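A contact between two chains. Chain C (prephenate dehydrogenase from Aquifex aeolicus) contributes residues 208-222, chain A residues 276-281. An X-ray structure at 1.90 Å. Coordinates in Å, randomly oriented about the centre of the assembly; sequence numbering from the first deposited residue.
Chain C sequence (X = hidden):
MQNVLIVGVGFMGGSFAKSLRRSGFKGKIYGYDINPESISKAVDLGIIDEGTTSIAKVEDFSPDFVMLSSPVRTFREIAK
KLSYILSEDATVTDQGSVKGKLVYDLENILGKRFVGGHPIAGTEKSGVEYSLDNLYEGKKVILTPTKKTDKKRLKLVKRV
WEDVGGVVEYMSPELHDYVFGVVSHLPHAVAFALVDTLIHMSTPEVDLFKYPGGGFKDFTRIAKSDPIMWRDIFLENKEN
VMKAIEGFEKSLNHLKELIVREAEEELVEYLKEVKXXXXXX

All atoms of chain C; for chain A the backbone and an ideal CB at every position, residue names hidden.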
# COMPACT_ATOMS: atom_id res chain seq x y z
N LEU C 208 -6.81 -17.31 3.12
CA LEU C 208 -5.88 -16.21 3.38
C LEU C 208 -6.55 -14.87 3.59
O LEU C 208 -6.03 -14.02 4.32
CB LEU C 208 -4.85 -16.13 2.24
CG LEU C 208 -3.95 -17.36 2.08
CD1 LEU C 208 -2.97 -17.14 0.95
CD2 LEU C 208 -3.20 -17.65 3.39
N PHE C 209 -7.72 -14.67 2.99
CA PHE C 209 -8.43 -13.41 3.13
C PHE C 209 -8.88 -13.12 4.56
O PHE C 209 -9.39 -12.05 4.87
CB PHE C 209 -9.63 -13.38 2.18
CG PHE C 209 -9.25 -13.16 0.74
CD1 PHE C 209 -8.80 -11.91 0.32
CD2 PHE C 209 -9.30 -14.20 -0.18
CE1 PHE C 209 -8.42 -11.70 -1.01
CE2 PHE C 209 -8.93 -14.00 -1.50
CZ PHE C 209 -8.48 -12.74 -1.92
N LYS C 210 -8.67 -14.09 5.44
CA LYS C 210 -9.03 -13.93 6.84
C LYS C 210 -7.89 -13.26 7.61
O LYS C 210 -8.10 -12.72 8.69
CB LYS C 210 -9.33 -15.29 7.46
CG LYS C 210 -9.42 -15.28 8.98
CD LYS C 210 -9.75 -16.64 9.54
CE LYS C 210 -9.91 -16.57 11.06
NZ LYS C 210 -10.38 -17.86 11.63
N TYR C 211 -6.69 -13.26 7.04
CA TYR C 211 -5.54 -12.70 7.74
C TYR C 211 -4.86 -11.41 7.28
O TYR C 211 -3.87 -10.99 7.88
CB TYR C 211 -4.47 -13.78 7.88
CG TYR C 211 -5.00 -15.06 8.47
CD1 TYR C 211 -5.62 -16.03 7.67
CD2 TYR C 211 -4.92 -15.29 9.84
CE1 TYR C 211 -6.13 -17.20 8.23
CE2 TYR C 211 -5.43 -16.45 10.41
CZ TYR C 211 -6.03 -17.40 9.60
OH TYR C 211 -6.52 -18.56 10.17
N PRO C 212 -5.37 -10.76 6.22
CA PRO C 212 -4.70 -9.53 5.79
C PRO C 212 -4.54 -8.48 6.89
O PRO C 212 -5.50 -8.16 7.60
CB PRO C 212 -5.60 -9.04 4.66
CG PRO C 212 -6.07 -10.32 4.05
CD PRO C 212 -6.43 -11.13 5.28
N GLY C 213 -3.33 -7.95 7.02
CA GLY C 213 -3.05 -6.93 8.01
C GLY C 213 -3.09 -5.54 7.38
O GLY C 213 -3.70 -5.35 6.33
N GLY C 214 -2.42 -4.58 8.02
CA GLY C 214 -2.40 -3.23 7.49
C GLY C 214 -1.49 -3.11 6.28
O GLY C 214 -1.84 -2.48 5.29
N GLY C 215 -0.31 -3.72 6.37
CA GLY C 215 0.62 -3.67 5.26
C GLY C 215 -0.03 -4.15 3.98
O GLY C 215 0.21 -3.60 2.91
N PHE C 216 -0.85 -5.19 4.09
CA PHE C 216 -1.53 -5.75 2.93
C PHE C 216 -2.66 -4.85 2.43
O PHE C 216 -2.72 -4.55 1.24
CB PHE C 216 -2.12 -7.12 3.26
CG PHE C 216 -2.84 -7.75 2.11
CD1 PHE C 216 -2.15 -8.54 1.20
CD2 PHE C 216 -4.19 -7.50 1.90
CE1 PHE C 216 -2.80 -9.07 0.09
CE2 PHE C 216 -4.84 -8.01 0.80
CZ PHE C 216 -4.15 -8.80 -0.11
N LYS C 217 -3.54 -4.43 3.33
CA LYS C 217 -4.67 -3.58 2.95
C LYS C 217 -4.25 -2.23 2.38
O LYS C 217 -4.87 -1.74 1.42
CB LYS C 217 -5.59 -3.39 4.15
CG LYS C 217 -6.38 -4.65 4.52
CD LYS C 217 -6.99 -4.56 5.92
CE LYS C 217 -7.88 -3.34 6.07
NZ LYS C 217 -8.98 -3.31 5.06
N ASP C 218 -3.22 -1.63 2.96
CA ASP C 218 -2.73 -0.33 2.48
C ASP C 218 -2.20 -0.49 1.06
O ASP C 218 -2.48 0.32 0.18
CB ASP C 218 -1.60 0.18 3.39
CG ASP C 218 -2.09 0.57 4.77
OD1 ASP C 218 -1.25 0.85 5.65
OD2 ASP C 218 -3.32 0.59 4.98
N PHE C 219 -1.43 -1.56 0.84
CA PHE C 219 -0.86 -1.82 -0.48
C PHE C 219 -1.90 -2.18 -1.54
O PHE C 219 -1.64 -2.03 -2.73
CB PHE C 219 0.17 -2.95 -0.41
CG PHE C 219 1.40 -2.62 0.40
CD1 PHE C 219 1.59 -1.34 0.92
CD2 PHE C 219 2.37 -3.59 0.63
CE1 PHE C 219 2.74 -1.05 1.66
CE2 PHE C 219 3.51 -3.31 1.37
CZ PHE C 219 3.70 -2.03 1.89
N THR C 220 -3.07 -2.66 -1.12
CA THR C 220 -4.09 -3.09 -2.08
C THR C 220 -5.37 -2.26 -2.13
O THR C 220 -6.34 -2.65 -2.78
CB THR C 220 -4.51 -4.56 -1.82
OG1 THR C 220 -5.13 -4.66 -0.54
CG2 THR C 220 -3.29 -5.46 -1.85
N ARG C 221 -5.38 -1.12 -1.46
CA ARG C 221 -6.57 -0.28 -1.46
C ARG C 221 -6.95 0.12 -2.89
O ARG C 221 -8.13 0.22 -3.21
CB ARG C 221 -6.33 0.97 -0.61
CG ARG C 221 -7.52 1.91 -0.53
CD ARG C 221 -7.12 3.19 0.18
NE ARG C 221 -5.97 3.83 -0.46
CZ ARG C 221 -5.98 4.35 -1.68
NH1 ARG C 221 -7.08 4.32 -2.42
NH2 ARG C 221 -4.88 4.89 -2.18
N ILE C 222 -5.95 0.32 -3.74
CA ILE C 222 -6.24 0.72 -5.12
C ILE C 222 -6.80 -0.43 -5.95
O ILE C 222 -7.21 -0.22 -7.09
CB ILE C 222 -4.99 1.30 -5.84
CG1 ILE C 222 -3.82 0.33 -5.73
CG2 ILE C 222 -4.64 2.66 -5.24
CD1 ILE C 222 -2.51 0.90 -6.27
N UNK A 276 -14.02 -7.24 -5.86
CA UNK A 276 -15.00 -7.81 -4.94
C UNK A 276 -14.31 -8.44 -3.73
O UNK A 276 -14.73 -8.24 -2.59
CB UNK A 276 -15.86 -8.85 -5.66
N UNK A 277 -13.24 -9.19 -3.98
CA UNK A 277 -12.51 -9.84 -2.90
C UNK A 277 -11.88 -8.81 -1.97
O UNK A 277 -11.92 -8.97 -0.76
CB UNK A 277 -11.43 -10.77 -3.47
N UNK A 278 -11.31 -7.75 -2.54
CA UNK A 278 -10.69 -6.71 -1.72
C UNK A 278 -11.74 -5.95 -0.91
O UNK A 278 -11.48 -5.53 0.21
CB UNK A 278 -9.90 -5.74 -2.60
N UNK A 279 -12.93 -5.77 -1.47
CA UNK A 279 -13.98 -5.06 -0.75
C UNK A 279 -14.48 -5.86 0.44
O UNK A 279 -14.81 -5.30 1.47
CB UNK A 279 -15.14 -4.74 -1.69
N UNK A 280 -14.52 -7.18 0.28
CA UNK A 280 -15.00 -8.06 1.34
C UNK A 280 -14.00 -8.22 2.48
O UNK A 280 -14.24 -8.98 3.42
CB UNK A 280 -15.33 -9.43 0.76
N UNK A 281 -12.88 -7.50 2.40
CA UNK A 281 -11.85 -7.55 3.44
C UNK A 281 -12.09 -6.42 4.45
O UNK A 281 -12.14 -6.72 5.66
OXT UNK A 281 -12.20 -5.26 4.01
CB UNK A 281 -10.45 -7.44 2.83

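Position 276 lies on the helix with nothing of the chain C stretch within 5.5 Å of its ideal CB. Its angles of -61/-45 are plainly helical, so almost any helix-tolerant residue would suit, and chain C offers no preference. The deposited residue is A:Ile276, which makes no contact with the chain C stretch.

Position 277 is different. Its CA-to-CB bond points toward chain C, and the ideal CB stands 3.9 Å from C:Phe209 CZ. An aromatic ring so near the first side-chain carbon asks for aliphatic character at the base, while the far end is left free; leucine, methionine, or a long chain with a polar tip would all serve. It is A:Lys277, whose CB keeps that 3.9 Å approach to C:Phe209 CZ. Its closest contact with the chain C stretch is through CB, so what it brings to this ring is hydrocarbon.

At position 278 the CA-to-CB bond runs sideways, and the ideal CB is 4.7 Å from C:Thr220 O. Beyond it chain C presents acceptors, the hydroxyl OG1 of C:Thr220 and the carbonyl O of C:Lys217. A long donor would be favoured; lysine or glutamine could be considered, but two separate acceptors favour a side chain with several N-H groups. A:Arg278 fits, its end coming nearer than its CB. A:Arg278 NE donates to C:Thr220 OG1 at 2.8 Å, and A:Arg278 NH2 to C:Lys217 O at 2.9 Å with a nearly straight angle of 168°. C:Thr220 OG1 itself donates to C:Phe216 O at 3.0 Å, which leaves it well placed to accept from the arginine. The cost is a like charge: C:Lys217 NZ lies 4.0 Å from A:Arg278 NH2, and a water accepts from both, weakly from the arginine.

At 279 and 280 nothing of the chain C stretch lies within 5.5 Å of the ideal CB, so this contact sets few demands; 279 should suit a helix, and polar residues are as welcome as any. They are A:Met279, present as selenomethionine, and A:Glu280; neither touches this stretch of chain C.

Position 281 ends the chain, with CB pointing toward chain C. C:Phe209, C:Pro212 and C:Phe216 supply an apolar setting, while C:Lys217 NZ, 4.9 Å from the ideal CB, brings a positive charge. Leucine, isoleucine, valine or methionine would suit the former, and the terminal carboxylate can answer the latter whatever the side chain. A:Ile281 sets CD1 3.6 Å from C:Phe209 CD1, at the ring edge, and 4.0 Å from C:Phe216 CE2, while CG2 lies 4.3 Å from C:Pro212 CB. Its OXT makes a long salt bridge, 3.9 Å, to C:Lys217 NZ.

Chain A (276-281) IKRMEI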
# COMPACT_ATOMS: atom_id res chain seq x y z
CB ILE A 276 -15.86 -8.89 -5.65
CG1 ILE A 276 -16.80 -8.22 -6.66
CG2 ILE A 276 -16.65 -9.69 -4.61
CD1 ILE A 276 -17.54 -9.19 -7.57
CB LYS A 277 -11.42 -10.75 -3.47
CG LYS A 277 -11.93 -11.98 -4.21
CD LYS A 277 -12.70 -12.92 -3.28
CE LYS A 277 -12.93 -14.28 -3.94
NZ LYS A 277 -13.69 -15.23 -3.07
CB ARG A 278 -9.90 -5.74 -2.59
CG ARG A 278 -9.27 -4.60 -1.81
CD ARG A 278 -8.40 -5.11 -0.66
NE ARG A 278 -7.76 -4.01 0.07
CZ ARG A 278 -8.42 -3.16 0.85
NH1 ARG A 278 -9.73 -3.29 1.03
NH2 ARG A 278 -7.77 -2.17 1.44
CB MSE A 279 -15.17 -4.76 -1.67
CG MSE A 279 -14.88 -3.76 -2.76
SE MSE A 279 -16.50 -3.23 -3.66
CE MSE A 279 -16.81 -4.83 -4.71
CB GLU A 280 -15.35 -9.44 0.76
CG GLU A 280 -16.31 -9.36 -0.42
CD GLU A 280 -16.53 -10.70 -1.10
OE1 GLU A 280 -15.54 -11.43 -1.32
OE2 GLU A 280 -17.69 -11.01 -1.43
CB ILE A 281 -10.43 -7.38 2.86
CG1 ILE A 281 -10.08 -8.58 1.98
CG2 ILE A 281 -9.42 -7.24 3.98
CD1 ILE A 281 -8.74 -8.46 1.29
O HOH W 1 -9.86 -0.55 3.55
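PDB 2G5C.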